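PDB 4AIB: ornithine decarboxylase from Entamoeba histolytica, which probably catalyses, with pyridoxal 5'-phosphate as cofactor, the decarboxylation of L-ornithine to putrescine, the first step of putrescine synthesis from ornithine, as a homodimer. Local coordinates for residues A[266-271]-A[357-362]; A[31-36]-A[381-386]; A[24-29]-A[272-277]. One frame throughout, in Å; residues are numbered along the deposited sequence.

Interaction 1: A[266-271]-A[357-362]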
ATOM      1  N   ALA A 266      17.735   9.180  -6.634  1.00 22.67           N
ATOM      2  CA  ALA A 266      17.669  10.198  -5.586  1.00 22.31           C
ATOM      3  C   ALA A 266      17.973   9.644  -4.195  1.00 20.91           C
ATOM      4  O   ALA A 266      18.670  10.286  -3.406  1.00 20.58           O
ATOM      5  CB  ALA A 266      16.308  10.874  -5.596  1.00 23.18           C
ATOM      6  N   PHE A 267      17.441   8.460  -3.900  1.00 21.05           N
ATOM      7  CA  PHE A 267      17.570   7.867  -2.571  1.00 21.40           C
ATOM      8  C   PHE A 267      18.254   6.504  -2.585  1.00 22.14           C
ATOM      9  O   PHE A 267      18.168   5.759  -3.563  1.00 22.25           O
ATOM     10  CB  PHE A 267      16.199   7.750  -1.900  1.00 21.81           C
ATOM     11  CG  PHE A 267      15.583   9.072  -1.540  1.00 23.77           C
ATOM     12  CD1 PHE A 267      15.905   9.703  -0.342  1.00 21.88           C
ATOM     13  CD2 PHE A 267      14.674   9.686  -2.396  1.00 22.33           C
ATOM     14  CE1 PHE A 267      15.335  10.921  -0.007  1.00 20.12           C
ATOM     15  CE2 PHE A 267      14.102  10.905  -2.067  1.00 21.57           C
ATOM     16  CZ  PHE A 267      14.433  11.522  -0.871  1.00 17.91           C
ATOM     17  N   HIS A 268      18.939   6.195  -1.488  1.00 21.51           N
ATOM     18  CA  HIS A 268      19.550   4.889  -1.284  1.00 19.79           C
ATOM     19  C   HIS A 268      19.149   4.367   0.063  1.00 20.74           C
ATOM     20  O   HIS A 268      19.377   5.020   1.084  1.00 20.30           O
ATOM     21  CB  HIS A 268      21.069   4.974  -1.398  1.00 18.55           C
ATOM     22  CG  HIS A 268      21.553   5.583  -2.693  1.00 19.21           C
ATOM     23  ND1 HIS A 268      21.481   4.935  -3.868  1.00 18.19           N
ATOM     24  CD2 HIS A 268      22.131   6.823  -2.962  1.00 18.98           C
ATOM     25  CE1 HIS A 268      21.983   5.716  -4.843  1.00 19.76           C
ATOM     26  NE2 HIS A 268      22.381   6.871  -4.286  1.00 19.78           N
ATOM     27  N   LEU A 269      18.531   3.190   0.074  1.00 20.98           N
ATOM     28  CA  LEU A 269      18.066   2.573   1.311  1.00 18.91           C
ATOM     29  C   LEU A 269      19.161   1.710   1.933  1.00 21.59           C
ATOM     30  O   LEU A 269      19.777   0.895   1.246  1.00 22.31           O
ATOM     31  CB  LEU A 269      16.803   1.742   1.049  1.00 11.90           C
ATOM     32  CG  LEU A 269      16.095   1.063   2.227  1.00  9.98           C
ATOM     33  CD1 LEU A 269      15.478   2.079   3.178  1.00  8.08           C
ATOM     34  CD2 LEU A 269      15.035   0.098   1.720  1.00  6.50           C
ATOM     35  N   VAL A 270      19.404   1.909   3.229  1.00 22.51           N
ATOM     36  CA  VAL A 270      20.377   1.109   3.980  1.00 21.40           C
ATOM     37  C   VAL A 270      19.674   0.422   5.151  1.00 23.38           C
ATOM     38  O   VAL A 270      19.515   1.006   6.224  1.00 23.88           O
ATOM     39  CB  VAL A 270      21.563   1.952   4.502  1.00 21.85           C
ATOM     40  CG1 VAL A 270      22.663   1.051   5.046  1.00 21.16           C
ATOM     41  CG2 VAL A 270      22.120   2.850   3.409  1.00 20.68           C
ATOM     42  N   SER A 271      19.262  -0.822   4.937  1.00 26.17           N
ATOM     43  CA  SER A 271      18.448  -1.538   5.915  1.00 27.12           C
ATOM     44  C   SER A 271      19.260  -2.470   6.816  1.00 27.04           C
ATOM     45  O   SER A 271      20.337  -2.933   6.441  1.00 25.87           O
ATOM     46  CB  SER A 271      17.327  -2.301   5.206  1.00 26.87           C
ATOM     47  OG  SER A 271      16.533  -1.411   4.438  1.00 31.53           O
ATOM     48  N   PHE A 357      20.325  -1.030  -0.554  1.00 38.61           N
ATOM     49  CA  PHE A 357      19.535  -1.122  -1.774  1.00 39.22           C
ATOM     50  C   PHE A 357      19.797   0.128  -2.614  1.00 40.62           C
ATOM     51  O   PHE A 357      19.269   1.202  -2.307  1.00 41.08           O
ATOM     52  CB  PHE A 357      18.044  -1.257  -1.448  1.00 39.25           C
ATOM     53  CG  PHE A 357      17.684  -2.536  -0.742  1.00 39.76           C
ATOM     54  CD1 PHE A 357      17.755  -2.628   0.645  1.00 40.67           C
ATOM     55  CD2 PHE A 357      17.260  -3.649  -1.463  1.00 39.57           C
ATOM     56  CE1 PHE A 357      17.421  -3.806   1.298  1.00 39.61           C
ATOM     57  CE2 PHE A 357      16.925  -4.829  -0.816  1.00 39.92           C
ATOM     58  CZ  PHE A 357      17.006  -4.907   0.566  1.00 39.12           C
ATOM     59  N   PRO A 358      20.629   0.000  -3.666  1.00 41.89           N
ATOM     60  CA  PRO A 358      21.006   1.151  -4.483  1.00 42.55           C
ATOM     61  C   PRO A 358      19.853   1.640  -5.350  1.00 42.63           C
ATOM     62  O   PRO A 358      19.127   0.830  -5.934  1.00 42.58           O
ATOM     63  CB  PRO A 358      22.141   0.610  -5.370  1.00 43.33           C
ATOM     64  CG  PRO A 358      22.523  -0.711  -4.787  1.00 43.37           C
ATOM     65  CD  PRO A 358      21.276  -1.231  -4.148  1.00 42.14           C
ATOM     66  N   ASN A 359      19.700   2.962  -5.414  1.00 42.87           N
ATOM     67  CA  ASN A 359      18.671   3.623  -6.219  1.00 43.92           C
ATOM     68  C   ASN A 359      17.242   3.195  -5.872  1.00 44.72           C
ATOM     69  O   ASN A 359      16.640   2.364  -6.559  1.00 44.25           O
ATOM     70  CB  ASN A 359      18.951   3.459  -7.722  1.00 44.04           C
ATOM     71  CG  ASN A 359      20.373   3.836  -8.099  1.00 42.76           C
ATOM     72  OD1 ASN A 359      20.884   4.880  -7.691  1.00 42.73           O
ATOM     73  ND2 ASN A 359      21.015   2.987  -8.891  1.00 39.41           N
ATOM     74  N   MET A 360      16.718   3.767  -4.791  1.00 46.25           N
ATOM     75  CA  MET A 360      15.337   3.540  -4.375  1.00 48.04           C
ATOM     76  C   MET A 360      14.554   4.848  -4.474  1.00 49.64           C
ATOM     77  O   MET A 360      14.901   5.721  -5.269  1.00 49.79           O
ATOM     78  CB  MET A 360      15.288   2.973  -2.952  1.00 45.72           C
ATOM     79  CG  MET A 360      15.983   1.630  -2.776  1.00 48.73           C
ATOM     80  SD  MET A 360      15.166   0.250  -3.604  1.00 47.63           S
ATOM     81  CE  MET A 360      13.748  -0.010  -2.540  1.00 47.98           C
ATOM     82  N   GLY A 361      13.496   4.985  -3.680  1.00 52.27           N
ATOM     83  CA  GLY A 361      12.690   6.204  -3.687  1.00 56.42           C
ATOM     84  C   GLY A 361      11.701   6.271  -4.836  1.00 58.88           C
ATOM     85  O   GLY A 361      10.709   6.999  -4.763  1.00 59.11           O
ATOM     86  N   ALA A 362      11.975   5.516  -5.899  1.00 61.78           N
ATOM     87  CA  ALA A 362      11.069   5.414  -7.038  1.00 66.02           C
ATOM     88  C   ALA A 362       9.825   4.622  -6.640  1.00 69.46           C
ATOM     89  O   ALA A 362       9.835   3.387  -6.639  1.00 71.11           O
ATOM     90  CB  ALA A 362      11.773   4.768  -8.224  1.00 66.06           C
TER
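F267 O is the best-held polar atom, and two groups of 357-362 grip it. M360 N donates a hydrogen bond of 2.8 Å to F267 O, with an angle of 166° at the hydrogen. The amide lies above the carbonyl plane rather than in it. N359 CA adds a CA-H...O contact with F267 O at 3.4 Å. Two residues along, L269 and F357 form an antiparallel hydrogen-bonded pair. F357 N gives its hydrogen to L269 O at 2.7 Å, nearly along the C=O axis. In return L269 N donates to F357 O, a longer bond of 3.2 Å.

Between these bonds the chain 357-362 turns a corner at P358 and N359, and a side chain takes over. H268 ND1 accepts from N359 N at 3.1 Å in an almost straight bond (173°), with the amide at the ring edge but tilted out of the ring plane. The N359 side chain runs alongside the imidazole, its amide plane inclined to the ring. On the other side of CE1, H268 NE2 hydrogen-bonds D32 OD2.

Strands 267-281 and 354-360 are antiparallel neighbours in the mixed sheet of the beta domain. F267, L269, F357 and M360 share one face of it, where W29 lies against F267, L269 and M360. L269 CG is anti to the backbone N (chi1 -177°), and L269 CD2 lies 4.0 Å from F357 CD1, the two side chains pointing the same way. The M360 chain bends at chi2 and chi3, and its CG packs on L269 CB.

Since ND1 accepts, the ring proton should sit on NE2, facing the D32 carboxylate. The carboxylate would stabilise a positive ring, but the amide hydrogen at ND1 argues for a neutral imidazole.

Interaction 2: A[31-36]-A[381-386]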
ATOM      1  N   PHE A  31      20.273  10.535   0.857  1.00 35.19           N
ATOM      2  CA  PHE A  31      19.847  11.449  -0.197  1.00 35.17           C
ATOM      3  C   PHE A  31      21.013  11.827  -1.110  1.00 35.58           C
ATOM      4  O   PHE A  31      21.883  12.619  -0.737  1.00 36.23           O
ATOM      5  CB  PHE A  31      19.183  12.696   0.406  1.00 35.98           C
ATOM      6  CG  PHE A  31      18.581  13.622  -0.615  1.00 39.43           C
ATOM      7  CD1 PHE A  31      17.569  13.186  -1.465  1.00 41.35           C
ATOM      8  CD2 PHE A  31      19.016  14.938  -0.718  1.00 39.99           C
ATOM      9  CE1 PHE A  31      17.011  14.040  -2.404  1.00 41.88           C
ATOM     10  CE2 PHE A  31      18.463  15.798  -1.655  1.00 41.04           C
ATOM     11  CZ  PHE A  31      17.458  15.348  -2.499  1.00 41.81           C
ATOM     12  N   ASP A  32      21.021  11.238  -2.304  1.00 35.85           N
ATOM     13  CA  ASP A  32      22.063  11.484  -3.297  1.00 34.51           C
ATOM     14  C   ASP A  32      21.722  12.731  -4.107  1.00 33.43           C
ATOM     15  O   ASP A  32      20.994  12.660  -5.099  1.00 31.94           O
ATOM     16  CB  ASP A  32      22.224  10.264  -4.214  1.00 32.73           C
ATOM     17  CG  ASP A  32      23.555  10.249  -4.959  1.00 31.98           C
ATOM     18  OD1 ASP A  32      24.262  11.279  -4.981  1.00 31.38           O
ATOM     19  OD2 ASP A  32      23.897   9.190  -5.528  1.00 31.66           O
ATOM     20  N   THR A  33      22.254  13.869  -3.669  1.00 34.51           N
ATOM     21  CA  THR A  33      21.992  15.159  -4.309  1.00 34.97           C
ATOM     22  C   THR A  33      22.573  15.206  -5.723  1.00 37.59           C
ATOM     23  O   THR A  33      21.930  15.715  -6.644  1.00 37.89           O
ATOM     24  CB  THR A  33      22.550  16.327  -3.470  1.00 32.87           C
ATOM     25  OG1 THR A  33      22.319  16.079  -2.079  1.00 31.64           O
ATOM     26  CG2 THR A  33      21.899  17.644  -3.863  1.00 30.28           C
ATOM     27  N   GLU A  34      23.781  14.666  -5.885  1.00 39.76           N
ATOM     28  CA  GLU A  34      24.441  14.590  -7.191  1.00 41.08           C
ATOM     29  C   GLU A  34      23.716  13.648  -8.147  1.00 39.88           C
ATOM     30  O   GLU A  34      23.721  13.865  -9.359  1.00 40.08           O
ATOM     31  CB  GLU A  34      25.899  14.154  -7.041  1.00 44.92           C
ATOM     32  CG  GLU A  34      26.837  15.249  -6.552  1.00 53.04           C
ATOM     33  CD  GLU A  34      28.303  14.879  -6.693  1.00 57.12           C
ATOM     34  OE1 GLU A  34      28.691  14.334  -7.751  1.00 60.70           O
ATOM     35  OE2 GLU A  34      29.073  15.141  -5.745  1.00 58.44           O
ATOM     36  N   GLY A  35      23.100  12.605  -7.591  1.00 40.18           N
ATOM     37  CA  GLY A  35      22.321  11.641  -8.368  1.00 38.36           C
ATOM     38  C   GLY A  35      21.079  12.252  -8.992  1.00 36.61           C
ATOM     39  O   GLY A  35      20.669  11.860 -10.087  1.00 37.14           O
ATOM     40  N   VAL A  36      20.482  13.212  -8.287  1.00 34.72           N
ATOM     41  CA  VAL A  36      19.333  13.957  -8.795  1.00 33.47           C
ATOM     42  C   VAL A  36      19.784  14.912  -9.896  1.00 35.76           C
ATOM     43  O   VAL A  36      19.177  14.961 -10.968  1.00 35.81           O
ATOM     44  CB  VAL A  36      18.626  14.759  -7.678  1.00 31.45           C
ATOM     45  CG1 VAL A  36      17.375  15.445  -8.212  1.00 30.01           C
ATOM     46  CG2 VAL A  36      18.266  13.859  -6.507  1.00 28.93           C
ATOM     47  N   ILE A 381      16.544  10.330   7.123  1.00 42.99           N
ATOM     48  CA  ILE A 381      17.188  10.614   5.839  1.00 39.38           C
ATOM     49  C   ILE A 381      18.461  11.441   6.040  1.00 37.61           C
ATOM     50  O   ILE A 381      18.412  12.565   6.545  1.00 37.37           O
ATOM     51  CB  ILE A 381      16.231  11.337   4.859  1.00 20.00           C
ATOM     52  CG1 ILE A 381      14.912  10.562   4.720  1.00 20.00           C
ATOM     53  CG2 ILE A 381      16.893  11.523   3.498  1.00 20.00           C
ATOM     54  CD1 ILE A 381      13.757  11.380   4.179  1.00 20.00           C
ATOM     55  N   TYR A 382      19.596  10.866   5.647  1.00 36.82           N
ATOM     56  CA  TYR A 382      20.891  11.542   5.731  1.00 35.43           C
ATOM     57  C   TYR A 382      21.360  11.968   4.341  1.00 33.32           C
ATOM     58  O   TYR A 382      21.367  11.164   3.407  1.00 33.97           O
ATOM     59  CB  TYR A 382      21.943  10.632   6.376  1.00 36.65           C
ATOM     60  CG  TYR A 382      21.604  10.163   7.775  1.00 38.99           C
ATOM     61  CD1 TYR A 382      21.972  10.913   8.892  1.00 39.19           C
ATOM     62  CD2 TYR A 382      20.926   8.961   7.984  1.00 40.56           C
ATOM     63  CE1 TYR A 382      21.666  10.484  10.176  1.00 41.32           C
ATOM     64  CE2 TYR A 382      20.616   8.525   9.263  1.00 43.73           C
ATOM     65  CZ  TYR A 382      20.987   9.289  10.354  1.00 43.64           C
ATOM     66  OH  TYR A 382      20.679   8.856  11.624  1.00 45.74           O
ATOM     67  N   THR A 383      21.749  13.232   4.206  1.00 29.84           N
ATOM     68  CA  THR A 383      22.224  13.757   2.928  1.00 26.72           C
ATOM     69  C   THR A 383      23.667  13.325   2.673  1.00 27.11           C
ATOM     70  O   THR A 383      24.526  13.441   3.552  1.00 26.50           O
ATOM     71  CB  THR A 383      22.101  15.297   2.863  1.00 25.78           C
ATOM     72  OG1 THR A 383      20.782  15.690   3.262  1.00 23.91           O
ATOM     73  CG2 THR A 383      22.363  15.807   1.448  1.00 23.44           C
ATOM     74  N   LEU A 384      23.913  12.813   1.468  1.00 27.44           N
ATOM     75  CA  LEU A 384      25.243  12.382   1.044  1.00 28.24           C
ATOM     76  C   LEU A 384      26.185  13.580   0.898  1.00 29.41           C
ATOM     77  O   LEU A 384      25.816  14.587   0.283  1.00 32.01           O
ATOM     78  CB  LEU A 384      25.150  11.608  -0.277  1.00 26.37           C
ATOM     79  CG  LEU A 384      26.390  10.891  -0.827  1.00 27.29           C
ATOM     80  CD1 LEU A 384      26.672   9.603  -0.068  1.00 26.80           C
ATOM     81  CD2 LEU A 384      26.218  10.602  -2.310  1.00 25.25           C
ATOM     82  N   PRO A 385      27.400  13.478   1.472  1.00 29.46           N
ATOM     83  CA  PRO A 385      28.407  14.541   1.390  1.00 29.03           C
ATOM     84  C   PRO A 385      28.910  14.762  -0.034  1.00 28.72           C
ATOM     85  O   PRO A 385      29.086  13.801  -0.790  1.00 26.28           O
ATOM     86  CB  PRO A 385      29.543  14.022   2.279  1.00 25.76           C
ATOM     87  CG  PRO A 385      29.352  12.546   2.334  1.00 28.15           C
ATOM     88  CD  PRO A 385      27.868  12.351   2.300  1.00 29.12           C
ATOM     89  N   LEU A 386      29.140  16.025  -0.381  1.00 29.44           N
ATOM     90  CA  LEU A 386      29.600  16.404  -1.717  1.00 29.42           C
ATOM     91  C   LEU A 386      30.386  17.707  -1.673  1.00 26.59           C
ATOM     92  O   LEU A 386      30.080  18.591  -0.875  1.00  2.00           O
ATOM     93  CB  LEU A 386      28.414  16.522  -2.686  1.00 20.00           C
ATOM     94  CG  LEU A 386      27.147  17.248  -2.216  1.00 20.00           C
ATOM     95  CD1 LEU A 386      27.081  18.676  -2.738  1.00 20.00           C
ATOM     96  CD2 LEU A 386      25.915  16.460  -2.626  1.00 20.00           C
TER
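The side chain of F31 runs beside the strand 380-383. F31 CB lies 4.0 Å from I381 CG2. F31 CG is anti to the backbone N (chi1 -174°), which turns the ring away from 381-386. At the ring, F31 CD2 has T383 CG2 at its edge, 4.1 Å away. The ring also meets that of F267, with planes at about 45°, and L67 of helix 62-70.

The backbone of F31 makes a parallel bridge with T383. F31 N donates to Y382 O at 2.8 Å, and L384 N donates to F31 O at 3.0 Å. Both donors lie above the carbonyl planes of their acceptors.

The chain then leaves the sheet. D32 takes the N-cap position, and its OD1 receives a weak capping bond from G35 N. D32 OD2 is already taken by H268 NE2, and L384 CD2 packs beside D32 OD1. L386, at the exposed end of the modelled chain, lies across T33.

Strand 27-31 thus passes through an aspartate N-cap into helix 33-46. The step leads from the beta domain into the alpha/beta barrel domain, the two-domain fold of this decarboxylase family.

Interaction 3: A[24-29]-A[272-277]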
ATOM      1  N   GLN A  24      19.992  -0.244  17.005  1.00 44.44           N
ATOM      2  CA  GLN A  24      19.899  -0.069  15.550  1.00 42.48           C
ATOM      3  C   GLN A  24      18.456   0.031  15.040  1.00 42.52           C
ATOM      4  O   GLN A  24      17.610  -0.789  15.401  1.00 42.85           O
ATOM      5  CB  GLN A  24      20.661  -1.178  14.807  1.00 41.43           C
ATOM      6  CG  GLN A  24      20.157  -2.595  15.055  1.00 38.62           C
ATOM      7  CD  GLN A  24      20.621  -3.583  13.998  1.00 36.47           C
ATOM      8  OE1 GLN A  24      21.770  -3.545  13.552  1.00 34.55           O
ATOM      9  NE2 GLN A  24      19.728  -4.479  13.597  1.00 34.90           N
ATOM     10  N   PRO A  25      18.173   1.043  14.195  1.00 42.18           N
ATOM     11  CA  PRO A  25      16.837   1.206  13.627  1.00 42.55           C
ATOM     12  C   PRO A  25      16.592   0.242  12.467  1.00 43.54           C
ATOM     13  O   PRO A  25      17.509  -0.474  12.053  1.00 43.94           O
ATOM     14  CB  PRO A  25      16.849   2.652  13.130  1.00 41.05           C
ATOM     15  CG  PRO A  25      18.273   2.910  12.776  1.00 40.22           C
ATOM     16  CD  PRO A  25      19.107   2.081  13.715  1.00 40.54           C
ATOM     17  N   LEU A  26      15.364   0.234  11.952  1.00 42.83           N
ATOM     18  CA  LEU A  26      14.987  -0.621  10.826  1.00 42.37           C
ATOM     19  C   LEU A  26      15.800  -0.300   9.571  1.00 41.80           C
ATOM     20  O   LEU A  26      16.092  -1.187   8.767  1.00 41.95           O
ATOM     21  CB  LEU A  26      13.487  -0.499  10.534  1.00 44.13           C
ATOM     22  CG  LEU A  26      12.485  -0.870  11.637  1.00 44.80           C
ATOM     23  CD1 LEU A  26      11.082  -0.430  11.249  1.00 43.62           C
ATOM     24  CD2 LEU A  26      12.509  -2.360  11.956  1.00 44.15           C
ATOM     25  N   GLY A  27      16.165   0.971   9.421  1.00 40.75           N
ATOM     26  CA  GLY A  27      16.989   1.423   8.304  1.00 39.43           C
ATOM     27  C   GLY A  27      17.067   2.933   8.207  1.00 37.71           C
ATOM     28  O   GLY A  27      16.452   3.649   9.002  1.00 37.50           O
ATOM     29  N   PHE A  28      17.833   3.417   7.232  1.00 36.34           N
ATOM     30  CA  PHE A  28      17.938   4.850   6.961  1.00 34.96           C
ATOM     31  C   PHE A  28      18.158   5.142   5.477  1.00 34.18           C
ATOM     32  O   PHE A  28      18.714   4.317   4.748  1.00 34.99           O
ATOM     33  CB  PHE A  28      19.030   5.505   7.823  1.00 34.27           C
ATOM     34  CG  PHE A  28      20.421   4.998   7.552  1.00 32.23           C
ATOM     35  CD1 PHE A  28      21.220   5.597   6.581  1.00 31.94           C
ATOM     36  CD2 PHE A  28      20.943   3.935   8.282  1.00 31.86           C
ATOM     37  CE1 PHE A  28      22.503   5.136   6.333  1.00 33.15           C
ATOM     38  CE2 PHE A  28      22.228   3.472   8.040  1.00 32.52           C
ATOM     39  CZ  PHE A  28      23.010   4.075   7.066  1.00 32.58           C
ATOM     40  N   TRP A  29      17.717   6.321   5.045  1.00 32.19           N
ATOM     41  CA  TRP A  29      17.842   6.743   3.652  1.00 30.19           C
ATOM     42  C   TRP A  29      19.039   7.623   3.442  1.00 30.09           C
ATOM     43  O   TRP A  29      19.402   8.411   4.318  1.00 29.07           O
ATOM     44  CB  TRP A  29      16.584   7.481   3.209  1.00 27.57           C
ATOM     45  CG  TRP A  29      15.336   6.629   3.201  1.00 27.22           C
ATOM     46  CD1 TRP A  29      14.400   6.483   4.223  1.00 27.95           C
ATOM     47  CD2 TRP A  29      14.842   5.779   2.109  1.00 28.56           C
ATOM     48  NE1 TRP A  29      13.394   5.627   3.848  1.00 28.27           N
ATOM     49  CE2 TRP A  29      13.596   5.170   2.594  1.00 27.98           C
ATOM     50  CE3 TRP A  29      15.287   5.474   0.828  1.00 26.43           C
ATOM     51  CZ2 TRP A  29      12.851   4.298   1.813  1.00 24.91           C
ATOM     52  CZ3 TRP A  29      14.527   4.591   0.050  1.00 25.97           C
ATOM     53  CH2 TRP A  29      13.339   4.020   0.532  1.00 23.83           C
ATOM     54  N   SER A 272      18.734  -2.724   8.010  1.00 27.10           N
ATOM     55  CA  SER A 272      19.383  -3.592   8.989  1.00 28.39           C
ATOM     56  C   SER A 272      18.694  -4.952   9.047  1.00 29.80           C
ATOM     57  O   SER A 272      17.569  -5.104   8.569  1.00 31.72           O
ATOM     58  CB  SER A 272      19.357  -2.938  10.371  1.00 26.31           C
ATOM     59  OG  SER A 272      18.023  -2.720  10.796  1.00 25.01           O
ATOM     60  N   LEU A 273      19.370  -5.931   9.644  1.00 28.65           N
ATOM     61  CA  LEU A 273      18.830  -7.283   9.770  1.00 27.58           C
ATOM     62  C   LEU A 273      18.410  -7.602  11.201  1.00 27.67           C
ATOM     63  O   LEU A 273      19.158  -7.354  12.149  1.00 28.73           O
ATOM     64  CB  LEU A 273      19.843  -8.320   9.279  1.00 25.20           C
ATOM     65  CG  LEU A 273      20.232  -8.304   7.798  1.00 24.84           C
ATOM     66  CD1 LEU A 273      21.446  -9.190   7.572  1.00 23.91           C
ATOM     67  CD2 LEU A 273      19.074  -8.736   6.909  1.00 19.49           C
ATOM     68  N   HIS A 274      17.207  -8.156  11.343  1.00 27.24           N
ATOM     69  CA  HIS A 274      16.692  -8.580  12.643  1.00 26.30           C
ATOM     70  C   HIS A 274      16.018  -9.928  12.570  1.00 26.86           C
ATOM     71  O   HIS A 274      14.950 -10.138  13.152  1.00 28.38           O
ATOM     72  CB  HIS A 274      15.768  -7.514  13.237  1.00 23.64           C
ATOM     73  CG  HIS A 274      14.581  -7.169  12.368  1.00 20.87           C
ATOM     74  ND1 HIS A 274      13.394  -7.791  12.486  1.00 21.46           N
ATOM     75  CD2 HIS A 274      14.431  -6.228  11.351  1.00 20.30           C
ATOM     76  CE1 HIS A 274      12.528  -7.279  11.591  1.00 19.61           C
ATOM     77  NE2 HIS A 274      13.164  -6.322  10.897  1.00 18.93           N
ATOM     78  N   GLY A 275      16.651 -10.858  11.858  1.00 28.14           N
ATOM     79  CA  GLY A 275      16.128 -12.215  11.718  1.00 30.55           C
ATOM     80  C   GLY A 275      16.887 -13.079  10.728  1.00 31.75           C
ATOM     81  O   GLY A 275      17.281 -12.614   9.654  1.00 32.06           O
ATOM     82  N   LYS A 276      17.084 -14.346  11.090  1.00 31.96           N
ATOM     83  CA  LYS A 276      17.803 -15.297  10.243  1.00 33.05           C
ATOM     84  C   LYS A 276      17.273 -16.722  10.396  1.00 34.43           C
ATOM     85  O   LYS A 276      16.931 -17.153  11.499  1.00 33.12           O
ATOM     86  CB  LYS A 276      19.305 -15.258  10.547  1.00 33.47           C
ATOM     87  CG  LYS A 276      20.177 -15.905   9.480  1.00 33.17           C
ATOM     88  CD  LYS A 276      21.661 -15.689   9.740  1.00 32.49           C
ATOM     89  CE  LYS A 276      22.239 -16.720  10.697  1.00 34.66           C
ATOM     90  NZ  LYS A 276      23.713 -16.563  10.846  1.00 34.86           N
ATOM     91  N   ARG A 277      17.210 -17.442   9.276  1.00 37.29           N
ATOM     92  CA  ARG A 277      16.822 -18.849   9.269  1.00 40.97           C
ATOM     93  C   ARG A 277      17.618 -19.633   8.226  1.00 41.93           C
ATOM     94  O   ARG A 277      17.506 -19.378   7.024  1.00 41.95           O
ATOM     95  CB  ARG A 277      15.313 -19.000   9.033  1.00 43.66           C
ATOM     96  CG  ARG A 277      14.821 -20.442   9.025  1.00 48.88           C
ATOM     97  CD  ARG A 277      13.319 -20.536   9.238  1.00 53.04           C
ATOM     98  NE  ARG A 277      12.551 -20.005   8.111  1.00 57.81           N
ATOM     99  CZ  ARG A 277      11.225 -20.067   8.008  1.00 61.65           C
ATOM    100  NH1 ARG A 277      10.502 -20.641   8.963  1.00 62.74           N
ATOM    101  NH2 ARG A 277      10.616 -19.555   6.947  1.00 62.92           N
TER
HETATM  102  O   HOH W   1      21.527  -5.639  11.388  1.00 16.20           O
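The strand 267-281 meets the chain just before and at the start of strand 27-31. The two strands are antiparallel neighbours in the mixed sheet of the beta domain of this fold-type III decarboxylase. The tight part centres on S272, which makes two bonds to the loop at P25 and L26. S272 N donates to L26 O at 3.1 Å in a nearly straight bond (174°), from above the carbonyl plane. S272 OG donates to P25 O at 2.6 Å, in the carbonyl plane and on a lone pair. The hydroxyl reaches it with OG between the backbone N and the carbonyl carbon (chi1 61°). Two successive carbonyls are thus held by one serine.

The side with L26 and H274 is looser. L26 CB points away from 272-277, but its CD2 comes to 4.2 Å from H274 NE2, and the two side chains cross obliquely with no polar bond. P104 of the second subunit packs on both L26 and H274, K129 of the second subunit hydrogen-bonds H274 O, and further along the strand R277 forms a salt bridge with D122 of the second subunit. This part of strand 267-281 therefore lies in the dimer interface, and only the dimer is active.

Q24 also lays its amide by S272 CB. Q24 NE2 donates to L273 O at 3.3 Å, bent and well above the carbonyl plane. A water completes the link: it is 3.0 Å from Q24 OE1, to which it can donate, and it accepts from L273 N at 2.8 Å.

From the N terminus, 24-29 comes first, and interaction 3 closes a loop of more than 240 residues, holding the whole barrel, when the chain returns at 272-277. Just after it, 31-36 opens the still longer loop that interaction 2 closes at the C-terminal end, 381-386. Interaction 1, between 266-271 and 357-362, lies wholly within that longer loop. Interaction 3 crosses both others. All three meet in one mixed sheet, with strand 27-31 between 267-281 and 380-383, and 354-360 on the far side of 267-281. V270 N to F28 O joins interactions 1 and 3, and Y382 N to W29 O joins 2 and 3.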